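Local coordinates for protein D-alanyl transferase DltD (Enterococcus faecalis, PDB 6O93) that probably takes part in the D-alanylation of lipoteichoic acid in the Gram-positive cell wall, as a membrane-anchored D-alanyl transferase of the SGNH-hydrolase clan, at residues I5-E10 / E191-S196; D116-H121 / T149-V154; S123-Y128 / M183-L188. One frame throughout, in Å; residues are numbered along the deposited sequence.

Contact 1 (I5-E10 / E191-S196); sequences INLTSE and EDELFS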
loop_
_atom_site.group_PDB
_atom_site.type_symbol
_atom_site.label_atom_id
_atom_site.label_comp_id
_atom_site.label_asym_id
_atom_site.label_seq_id
_atom_site.Cartn_x
_atom_site.Cartn_y
_atom_site.Cartn_z
ATOM N N ILE A 5 -8.022 21.338 19.584
ATOM C CA ILE A 5 -7.348 20.306 18.798
ATOM C C ILE A 5 -8.430 19.573 18.010
ATOM O O ILE A 5 -9.130 18.712 18.546
ATOM C CB ILE A 5 -6.536 19.352 19.678
ATOM C CG1 ILE A 5 -5.490 20.132 20.480
ATOM C CG2 ILE A 5 -5.857 18.287 18.824
ATOM C CD1 ILE A 5 -4.700 19.280 21.460
ATOM N N ASN A 6 -8.576 19.918 16.736
ATOM C CA ASN A 6 -9.648 19.398 15.890
ATOM C C ASN A 6 -9.036 18.427 14.885
ATOM O O ASN A 6 -8.505 18.843 13.850
ATOM C CB ASN A 6 -10.382 20.543 15.197
ATOM C CG ASN A 6 -11.535 20.063 14.342
ATOM O OD1 ASN A 6 -11.893 18.884 14.368
ATOM N ND2 ASN A 6 -12.127 20.977 13.580
ATOM N N LEU A 7 -9.122 17.130 15.192
ATOM C CA LEU A 7 -8.504 16.113 14.347
ATOM C C LEU A 7 -9.137 16.031 12.966
ATOM O O LEU A 7 -8.497 15.524 12.039
ATOM C CB LEU A 7 -8.583 14.741 15.020
ATOM C CG LEU A 7 -7.563 14.468 16.129
ATOM C CD1 LEU A 7 -7.838 15.327 17.356
ATOM C CD2 LEU A 7 -7.564 12.996 16.492
ATOM N N THR A 8 -10.370 16.509 12.806
ATOM C CA THR A 8 -11.073 16.431 11.533
ATOM C C THR A 8 -11.114 17.764 10.800
ATOM O O THR A 8 -11.853 17.894 9.818
ATOM C CB THR A 8 -12.499 15.916 11.747
ATOM O OG1 THR A 8 -13.184 16.755 12.685
ATOM C CG2 THR A 8 -12.475 14.482 12.267
ATOM N N SER A 9 -10.345 18.754 11.247
ATOM C CA SER A 9 -10.315 20.033 10.558
ATOM C C SER A 9 -9.758 19.862 9.149
ATOM O O SER A 9 -9.039 18.906 8.845
ATOM C CB SER A 9 -9.468 21.047 11.328
ATOM O OG SER A 9 -8.085 20.762 11.199
ATOM N N GLU A 10 -10.107 20.812 8.280
ATOM C CA GLU A 10 -9.626 20.777 6.904
ATOM C C GLU A 10 -8.103 20.782 6.855
ATOM O O GLU A 10 -7.495 20.028 6.086
ATOM C CB GLU A 10 -10.199 21.966 6.130
ATOM C CG GLU A 10 -9.749 22.065 4.681
ATOM C CD GLU A 10 -10.343 23.272 3.972
ATOM O OE1 GLU A 10 -11.229 23.932 4.558
ATOM O OE2 GLU A 10 -9.922 23.562 2.831
ATOM N N GLU A 191 -7.468 6.829 22.988
ATOM C CA GLU A 191 -6.059 7.006 22.659
ATOM C C GLU A 191 -5.875 7.419 21.205
ATOM O O GLU A 191 -4.926 8.144 20.884
ATOM C CB GLU A 191 -5.291 5.720 22.969
ATOM C CG GLU A 191 -5.162 5.464 24.465
ATOM C CD GLU A 191 -4.624 4.087 24.801
ATOM O OE1 GLU A 191 -4.637 3.201 23.923
ATOM O OE2 GLU A 191 -4.191 3.890 25.955
ATOM N N ASP A 192 -6.768 6.977 20.318
ATOM C CA ASP A 192 -6.752 7.462 18.941
ATOM C C ASP A 192 -6.975 8.970 18.897
ATOM O O ASP A 192 -6.237 9.703 18.227
ATOM C CB ASP A 192 -7.820 6.729 18.126
ATOM C CG ASP A 192 -7.711 6.996 16.634
ATOM O OD1 ASP A 192 -6.642 7.452 16.181
ATOM O OD2 ASP A 192 -8.701 6.746 15.915
ATOM N N GLU A 193 -7.988 9.454 19.618
ATOM C CA GLU A 193 -8.267 10.888 19.644
ATOM C C GLU A 193 -7.103 11.668 20.246
ATOM O O GLU A 193 -6.774 12.764 19.780
ATOM C CB GLU A 193 -9.556 11.148 20.428
ATOM C CG GLU A 193 -9.930 12.623 20.597
ATOM C CD GLU A 193 -10.336 13.292 19.292
ATOM O OE1 GLU A 193 -10.495 12.581 18.277
ATOM O OE2 GLU A 193 -10.501 14.532 19.283
ATOM N N LEU A 194 -6.460 11.117 21.274
ATOM C CA LEU A 194 -5.447 11.858 22.017
ATOM C C LEU A 194 -4.063 11.784 21.381
ATOM O O LEU A 194 -3.325 12.775 21.400
ATOM C CB LEU A 194 -5.364 11.335 23.454
ATOM C CG LEU A 194 -6.576 11.564 24.357
ATOM C CD1 LEU A 194 -6.324 10.953 25.729
ATOM C CD2 LEU A 194 -6.899 13.045 24.481
ATOM N N PHE A 195 -3.689 10.632 20.820
ATOM C CA PHE A 195 -2.302 10.367 20.466
ATOM C C PHE A 195 -2.055 10.106 18.987
ATOM O O PHE A 195 -0.889 9.970 18.597
ATOM C CB PHE A 195 -1.776 9.160 21.264
ATOM C CG PHE A 195 -1.866 9.327 22.757
ATOM C CD1 PHE A 195 -1.590 10.546 23.354
ATOM C CD2 PHE A 195 -2.231 8.263 23.565
ATOM C CE1 PHE A 195 -1.673 10.701 24.726
ATOM C CE2 PHE A 195 -2.317 8.410 24.938
ATOM C CZ PHE A 195 -2.038 9.632 25.520
ATOM N N SER A 196 -3.093 10.038 18.151
ATOM C CA SER A 196 -2.895 9.649 16.757
ATOM C C SER A 196 -2.096 10.667 15.954
ATOM O O SER A 196 -1.649 10.338 14.850
ATOM C CB SER A 196 -4.242 9.416 16.072
ATOM O OG SER A 196 -4.980 10.619 15.965
HETATM O O HOH W 1 -11.269 16.494 17.153
HETATM O O HOH W 2 -9.303 16.801 20.912
#
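Leu7 is the one side chain of the N-terminal segment 5-10 that plugs firmly against the end of helix 175-195. Its CG stands anti to the carbonyl carbon (chi1 -79°), which carries both methyls to the helix. CD2 reaches the backbone, 3.4 Å from Glu193 O, and also rests 3.6 Å from Ser196 OG. CD1 lies beside the carboxylate, 3.4 Å from Glu193 OE2. The hydroxyl under CD2 is already engaged: Ser196 OG donates in the carbonyl plane to Asp192 O at 2.7 Å, and the same oxygen accepts from Ser196 N. CD2 thus packs on the last turn, where Asp192 O is gripped by two donors of Ser196.

The Glu193 side is looser and wet. Its chain leaves the backbone with CG anti to N, bends at chi2 (68°) and crosses Leu7 obliquely, so that its carboxylate lies beside CD1 while OE2 also takes waters. One water accepts from Leu7 N at 3.0 Å and can donate to Glu193 OE2, though other acceptors compete for its protons; a second donates to both Ile5 O and Glu193 OE2. The two segments are thus joined by Leu7 methyls throughout, with waters added on the Glu193 side. Before helix 10-17, Asn6 OD1 receives Thr8 N in an Asx turn, within a type I turn from Asn6 to Ser9, the N-cap residue.

Helix 29-36 closes the dry flank, where Leu7 meets Val29 and Ile30 and Ser196 also touches Ile30; Asp192 OD2 accepts from Asn28 N and Val29 N at the start of that helix.

Contact 2 (D116-H121 / T149-V154); sequences DSFGAH and TKFPVV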
loop_
_atom_site.group_PDB
_atom_site.type_symbol
_atom_site.label_atom_id
_atom_site.label_comp_id
_atom_site.label_asym_id
_atom_site.label_seq_id
_atom_site.Cartn_x
_atom_site.Cartn_y
_atom_site.Cartn_z
ATOM N N ASP A 116 8.083 -9.106 12.223
ATOM C CA ASP A 116 8.322 -7.773 12.765
ATOM C C ASP A 116 7.701 -6.687 11.899
ATOM O O ASP A 116 7.376 -5.607 12.407
ATOM C CB ASP A 116 9.824 -7.525 12.912
ATOM C CG ASP A 116 10.485 -8.492 13.874
ATOM O OD1 ASP A 116 9.767 -9.092 14.701
ATOM O OD2 ASP A 116 11.724 -8.643 13.805
ATOM N N SER A 117 7.541 -6.937 10.599
ATOM C CA SER A 117 6.903 -5.947 9.737
ATOM C C SER A 117 5.413 -5.855 10.033
ATOM O O SER A 117 4.860 -4.756 10.159
ATOM C CB SER A 117 7.144 -6.290 8.268
ATOM O OG SER A 117 8.498 -6.064 7.921
ATOM N N PHE A 118 4.742 -7.002 10.147
ATOM C CA PHE A 118 3.342 -6.985 10.551
ATOM C C PHE A 118 3.194 -6.450 11.970
ATOM O O PHE A 118 2.307 -5.635 12.242
ATOM C CB PHE A 118 2.739 -8.383 10.447
ATOM C CG PHE A 118 1.316 -8.450 10.908
ATOM C CD1 PHE A 118 0.279 -8.219 10.022
ATOM C CD2 PHE A 118 1.013 -8.721 12.234
ATOM C CE1 PHE A 118 -1.038 -8.263 10.448
ATOM C CE2 PHE A 118 -0.295 -8.768 12.664
ATOM C CZ PHE A 118 -1.323 -8.540 11.769
ATOM N N GLY A 119 4.060 -6.895 12.883
ATOM C CA GLY A 119 3.944 -6.473 14.269
ATOM C C GLY A 119 4.155 -4.982 14.452
ATOM O O GLY A 119 3.502 -4.352 15.289
ATOM N N ALA A 120 5.068 -4.395 13.673
ATOM C CA ALA A 120 5.338 -2.968 13.800
ATOM C C ALA A 120 4.140 -2.118 13.402
ATOM O O ALA A 120 4.030 -0.978 13.859
ATOM C CB ALA A 120 6.549 -2.578 12.950
ATOM N N HIS A 121 3.239 -2.648 12.576
ATOM C CA HIS A 121 2.089 -1.893 12.091
ATOM C C HIS A 121 0.763 -2.476 12.559
ATOM O O HIS A 121 -0.297 -2.035 12.096
ATOM C CB HIS A 121 2.128 -1.823 10.563
ATOM C CG HIS A 121 3.404 -1.254 10.033
ATOM N ND1 HIS A 121 4.441 -2.044 9.583
ATOM C CD2 HIS A 121 3.829 0.026 9.918
ATOM C CE1 HIS A 121 5.441 -1.273 9.195
ATOM N NE2 HIS A 121 5.095 -0.013 9.388
ATOM N N THR A 149 -3.244 -15.520 13.781
ATOM C CA THR A 149 -2.717 -16.417 14.804
ATOM C C THR A 149 -1.282 -16.840 14.533
ATOM O O THR A 149 -0.663 -17.456 15.406
ATOM C CB THR A 149 -3.582 -17.675 14.933
ATOM O OG1 THR A 149 -3.571 -18.404 13.697
ATOM C CG2 THR A 149 -5.010 -17.313 15.308
ATOM N N LYS A 150 -0.739 -16.537 13.356
ATOM C CA LYS A 150 0.627 -16.915 13.030
ATOM C C LYS A 150 1.658 -15.896 13.499
ATOM O O LYS A 150 2.856 -16.191 13.446
ATOM C CB LYS A 150 0.772 -17.116 11.517
ATOM C CG LYS A 150 -0.140 -18.193 10.937
ATOM C CD LYS A 150 0.205 -19.576 11.476
ATOM C CE LYS A 150 -0.597 -20.668 10.778
ATOM N NZ LYS A 150 -2.059 -20.577 11.063
ATOM N N PHE A 151 1.227 -14.710 13.968
ATOM C CA PHE A 151 2.178 -13.655 14.287
ATOM C C PHE A 151 2.337 -13.474 15.792
ATOM O O PHE A 151 1.347 -13.511 16.531
ATOM C CB PHE A 151 1.738 -12.330 13.654
ATOM C CG PHE A 151 1.747 -12.363 12.158
ATOM C CD1 PHE A 151 2.911 -12.103 11.455
ATOM C CD2 PHE A 151 0.604 -12.690 11.454
ATOM C CE1 PHE A 151 2.928 -12.149 10.078
ATOM C CE2 PHE A 151 0.617 -12.738 10.077
ATOM C CZ PHE A 151 1.781 -12.469 9.389
ATOM N N PRO A 152 3.570 -13.277 16.278
ATOM C CA PRO A 152 3.761 -13.161 17.735
ATOM C C PRO A 152 2.988 -12.018 18.370
ATOM O O PRO A 152 2.537 -12.150 19.514
ATOM C CB PRO A 152 5.279 -12.962 17.873
ATOM C CG PRO A 152 5.859 -13.530 16.627
ATOM C CD PRO A 152 4.852 -13.278 15.551
ATOM N N VAL A 153 2.826 -10.890 17.674
ATOM C CA VAL A 153 2.141 -9.754 18.287
ATOM C C VAL A 153 0.714 -10.128 18.662
ATOM O O VAL A 153 0.145 -9.567 19.607
ATOM C CB VAL A 153 2.175 -8.532 17.350
ATOM C CG1 VAL A 153 1.229 -8.731 16.175
ATOM C CG2 VAL A 153 1.821 -7.267 18.125
ATOM N N VAL A 154 0.122 -11.076 17.942
ATOM C CA VAL A 154 -1.228 -11.546 18.228
ATOM C C VAL A 154 -1.218 -12.704 19.218
ATOM O O VAL A 154 -2.111 -12.810 20.063
ATOM C CB VAL A 154 -1.922 -11.944 16.909
ATOM C CG1 VAL A 154 -3.220 -12.697 17.186
ATOM C CG2 VAL A 154 -2.183 -10.709 16.055
#
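The rings of Phe118 and Phe151 lie face to face, their centroids 4.3 Å apart and their planes inclined by 22°. The overlap is uneven. Phe118 CG sits over the centre of the Phe151 ring, whereas Phe151 CD2 lies toward the rim of the Phe118 ring, and the closest approach is Phe118 CD2 to Phe151 CG at 3.7 Å. Phe118 CB covers the same Phe151 face and makes a CH-pi contact, 4.2 Å from the ring centroid. At the edge of the Phe118 ring, near its plane, come two valine methyls: CE2 is 3.8 Å from Val153 CG1, and Val154 CG2 stands a little farther off.

Torsions bring the two rings together. Phe118 has CG anti to the backbone N (chi1 177°), which swings its ring off helix 115-121 toward the other segment; Phe151 has CG anti to the carbonyl carbon (chi1 -65°), and the two side chains cross at about a right angle. Val153 holds CG1 in the crowded position between N and the carbonyl carbon, aiming that methyl at both the Phe118 edge and the backbone, where it is 4.0 Å from Gly119 CA. With no side chain at Gly119, the backbones come close here, and Gly119 CA is 5.5 Å from Val153 CA.

Leu81, on helix 80-90, touches both phenylalanines, and Leu160 and Leu164 on helix 158-168 pack on Val154. Phe151, as N-cap residue, leads straight into helix 152-155. The stacked pair, with Leu81 and the valines, forms a hydrophobic cluster between helix 115-121 and the start of helix 152-155, an instance of helices packed together in an α/β protein with a parallel five-stranded sheet, consistent with the SGNH-hydrolase clan.

Contact 3 (S123-Y128 / M183-L188); sequences SQLQTY and MNLRFL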
loop_
_atom_site.group_PDB
_atom_site.type_symbol
_atom_site.label_atom_id
_atom_site.label_comp_id
_atom_site.label_asym_id
_atom_site.label_seq_id
_atom_site.Cartn_x
_atom_site.Cartn_y
_atom_site.Cartn_z
ATOM N N SER A 123 -2.544 -2.913 14.332
ATOM C CA SER A 123 -3.486 -1.991 14.959
ATOM C C SER A 123 -4.447 -2.790 15.830
ATOM O O SER A 123 -5.324 -3.493 15.315
ATOM C CB SER A 123 -4.247 -1.186 13.907
ATOM O OG SER A 123 -5.230 -0.361 14.510
ATOM N N GLN A 124 -4.284 -2.684 17.149
ATOM C CA GLN A 124 -5.230 -3.329 18.053
ATOM C C GLN A 124 -6.608 -2.688 17.946
ATOM O O GLN A 124 -7.630 -3.382 18.025
ATOM C CB GLN A 124 -4.714 -3.264 19.487
ATOM C CG GLN A 124 -5.510 -4.117 20.461
ATOM C CD GLN A 124 -4.935 -4.092 21.864
ATOM O OE1 GLN A 124 -5.033 -3.088 22.572
ATOM N NE2 GLN A 124 -4.330 -5.198 22.273
ATOM N N LEU A 125 -6.653 -1.366 17.763
ATOM C CA LEU A 125 -7.917 -0.673 17.536
ATOM C C LEU A 125 -8.703 -1.318 16.401
ATOM O O LEU A 125 -9.844 -1.759 16.581
ATOM C CB LEU A 125 -7.645 0.804 17.227
ATOM C CG LEU A 125 -8.840 1.642 16.756
ATOM C CD1 LEU A 125 -9.897 1.734 17.848
ATOM C CD2 LEU A 125 -8.389 3.030 16.324
ATOM N N GLN A 126 -8.102 -1.378 15.212
ATOM C CA GLN A 126 -8.816 -1.875 14.039
ATOM C C GLN A 126 -9.141 -3.361 14.171
ATOM O O GLN A 126 -10.219 -3.806 13.757
ATOM C CB GLN A 126 -7.987 -1.608 12.782
ATOM C CG GLN A 126 -7.704 -0.129 12.547
ATOM C CD GLN A 126 -6.690 0.116 11.440
ATOM O OE1 GLN A 126 -6.180 -0.821 10.827
ATOM N NE2 GLN A 126 -6.388 1.385 11.189
ATOM N N THR A 127 -8.231 -4.141 14.754
ATOM C CA THR A 127 -8.481 -5.569 14.927
ATOM C C THR A 127 -9.613 -5.812 15.918
ATOM O O THR A 127 -10.514 -6.620 15.662
ATOM C CB THR A 127 -7.201 -6.271 15.383
ATOM O OG1 THR A 127 -6.161 -6.026 14.430
ATOM C CG2 THR A 127 -7.418 -7.771 15.509
ATOM N N TYR A 128 -9.586 -5.121 17.060
ATOM C CA TYR A 128 -10.662 -5.262 18.039
ATOM C C TYR A 128 -11.988 -4.749 17.486
ATOM O O TYR A 128 -13.041 -5.358 17.716
ATOM C CB TYR A 128 -10.306 -4.516 19.326
ATOM C CG TYR A 128 -9.404 -5.276 20.281
ATOM C CD1 TYR A 128 -8.652 -6.366 19.859
ATOM C CD2 TYR A 128 -9.321 -4.904 21.616
ATOM C CE1 TYR A 128 -7.838 -7.056 20.742
ATOM C CE2 TYR A 128 -8.512 -5.584 22.502
ATOM C CZ TYR A 128 -7.773 -6.659 22.063
ATOM O OH TYR A 128 -6.972 -7.333 22.953
ATOM N N MET A 183 -14.859 -3.307 25.809
ATOM C CA MET A 183 -14.230 -2.655 26.953
ATOM C C MET A 183 -12.923 -1.984 26.553
ATOM O O MET A 183 -12.660 -0.835 26.924
ATOM C CB MET A 183 -13.971 -3.668 28.065
ATOM C CG MET A 183 -15.205 -4.151 28.781
ATOM S SD MET A 183 -14.761 -5.213 30.163
ATOM C CE MET A 183 -16.376 -5.838 30.621
ATOM N N ASN A 184 -12.076 -2.701 25.813
ATOM C CA ASN A 184 -10.785 -2.144 25.425
ATOM C C ASN A 184 -10.945 -1.036 24.394
ATOM O O ASN A 184 -10.190 -0.056 24.409
ATOM C CB ASN A 184 -9.880 -3.250 24.885
ATOM C CG ASN A 184 -9.240 -4.065 25.987
ATOM O OD1 ASN A 184 -8.110 -3.797 26.390
ATOM N ND2 ASN A 184 -9.962 -5.060 26.486
ATOM N N LEU A 185 -11.920 -1.171 23.491
ATOM C CA LEU A 185 -12.121 -0.157 22.463
ATOM C C LEU A 185 -12.398 1.213 23.068
ATOM O O LEU A 185 -12.035 2.234 22.474
ATOM C CB LEU A 185 -13.259 -0.574 21.532
ATOM C CG LEU A 185 -12.871 -1.617 20.480
ATOM C CD1 LEU A 185 -14.104 -2.216 19.828
ATOM C CD2 LEU A 185 -11.960 -1.004 19.429
ATOM N N ARG A 186 -13.029 1.261 24.244
ATOM C CA ARG A 186 -13.223 2.543 24.915
ATOM C C ARG A 186 -11.887 3.233 25.162
ATOM O O ARG A 186 -11.767 4.451 24.992
ATOM C CB ARG A 186 -13.977 2.344 26.230
ATOM C CG ARG A 186 -15.409 1.858 26.046
ATOM C CD ARG A 186 -16.099 1.607 27.377
ATOM N NE ARG A 186 -16.238 2.824 28.172
ATOM C CZ ARG A 186 -16.665 2.853 29.431
ATOM N NH1 ARG A 186 -16.996 1.726 30.053
ATOM N NH2 ARG A 186 -16.759 4.010 30.073
ATOM N N PHE A 187 -10.865 2.469 25.556
ATOM C CA PHE A 187 -9.538 3.051 25.723
ATOM C C PHE A 187 -8.875 3.313 24.375
ATOM O O PHE A 187 -8.274 4.374 24.169
ATOM C CB PHE A 187 -8.662 2.132 26.572
ATOM C CG PHE A 187 -9.157 1.951 27.974
ATOM C CD1 PHE A 187 -8.787 2.837 28.968
ATOM C CD2 PHE A 187 -9.987 0.891 28.299
ATOM C CE1 PHE A 187 -9.239 2.674 30.262
ATOM C CE2 PHE A 187 -10.442 0.722 29.587
ATOM C CZ PHE A 187 -10.069 1.616 30.571
ATOM N N LEU A 188 -8.978 2.361 23.444
ATOM C CA LEU A 188 -8.275 2.486 22.173
ATOM C C LEU A 188 -8.788 3.674 21.365
ATOM O O LEU A 188 -8.005 4.369 20.710
ATOM C CB LEU A 188 -8.414 1.193 21.370
ATOM C CG LEU A 188 -7.727 -0.030 21.979
ATOM C CD1 LEU A 188 -8.196 -1.313 21.305
ATOM C CD2 LEU A 188 -6.211 0.101 21.876
HETATM O O HOH W 3 -6.380 -2.161 24.921
#
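Two helices running roughly antiparallel, 124-132 and the long 175-195, meet here in a helix-helix interface; the axes of the two short segments approach to 9.8 Å and their directions differ by 145°. Leu188 contributes most of the contact. With CG anti to the carbonyl carbon (chi1 -66°), it sends CD1 across the other helix to 3.8 Å from Leu125 CA and as near to Tyr128 CD2, while CD2 comes up against Gln124 OE1. Leu125 runs antiparallel alongside Leu188, its CD1 3.9 Å from Leu188 CB. Leu185 fills the next position: its CD2 is 3.8 Å from Leu125 CD1, and it also borders Tyr128 CB and the carbonyl Leu125 O.

Tyr128 is held between two kinds of neighbour. Gln124 CG lies over the centre of one ring face, 3.6 Å above the plane, within its own helix. In the ring plane, at the edge, Asn184 CB approaches CE2 to 3.6 Å, with the Asn184 amide turned 86° from the ring. The hydroxyl leaves the interface for Asp157, to which Tyr128 OH is hydrogen-bonded, and Phe181 meets the ring at an angle. At the helix start, Ser123 is the N-cap: Gln126 N donates almost straight to Ser123 OG, and Thr127 OG1 and Thr127 N both end on Ser123 O.

At the rim a water bridges the amides. It donates to Gln124 OE1 and to Asn184 OD1, 2.8 Å from the latter, while Asn184 ND2 is hydrogen-bonded to Tyr180 O. The interface thus rests on leucine methyls and a tyrosine edge; within these two segments apolar packing and one water bridge, not direct polar pairs, make the contact.

The three contacts lie among helices outside the strands of the five-stranded parallel sheet. Contacts 1 and 3 share helix 175-195, with centres about 16 Å apart, and touch where Asp192 OD2 meets Leu125 CD2 at 3.8 Å. The centres of contacts 2 and 3 are likewise about 16 Å apart, and helices 115-121 and 124-132 follow each other directly in sequence; contacts 1 and 2, with centres about 26 Å apart, do not touch. Along the chain, contact 1 spans the other two, whereas the segments of contacts 2 and 3 alternate. The long helix 175-195 thus ties the N-terminal segment to the helices after the third strand.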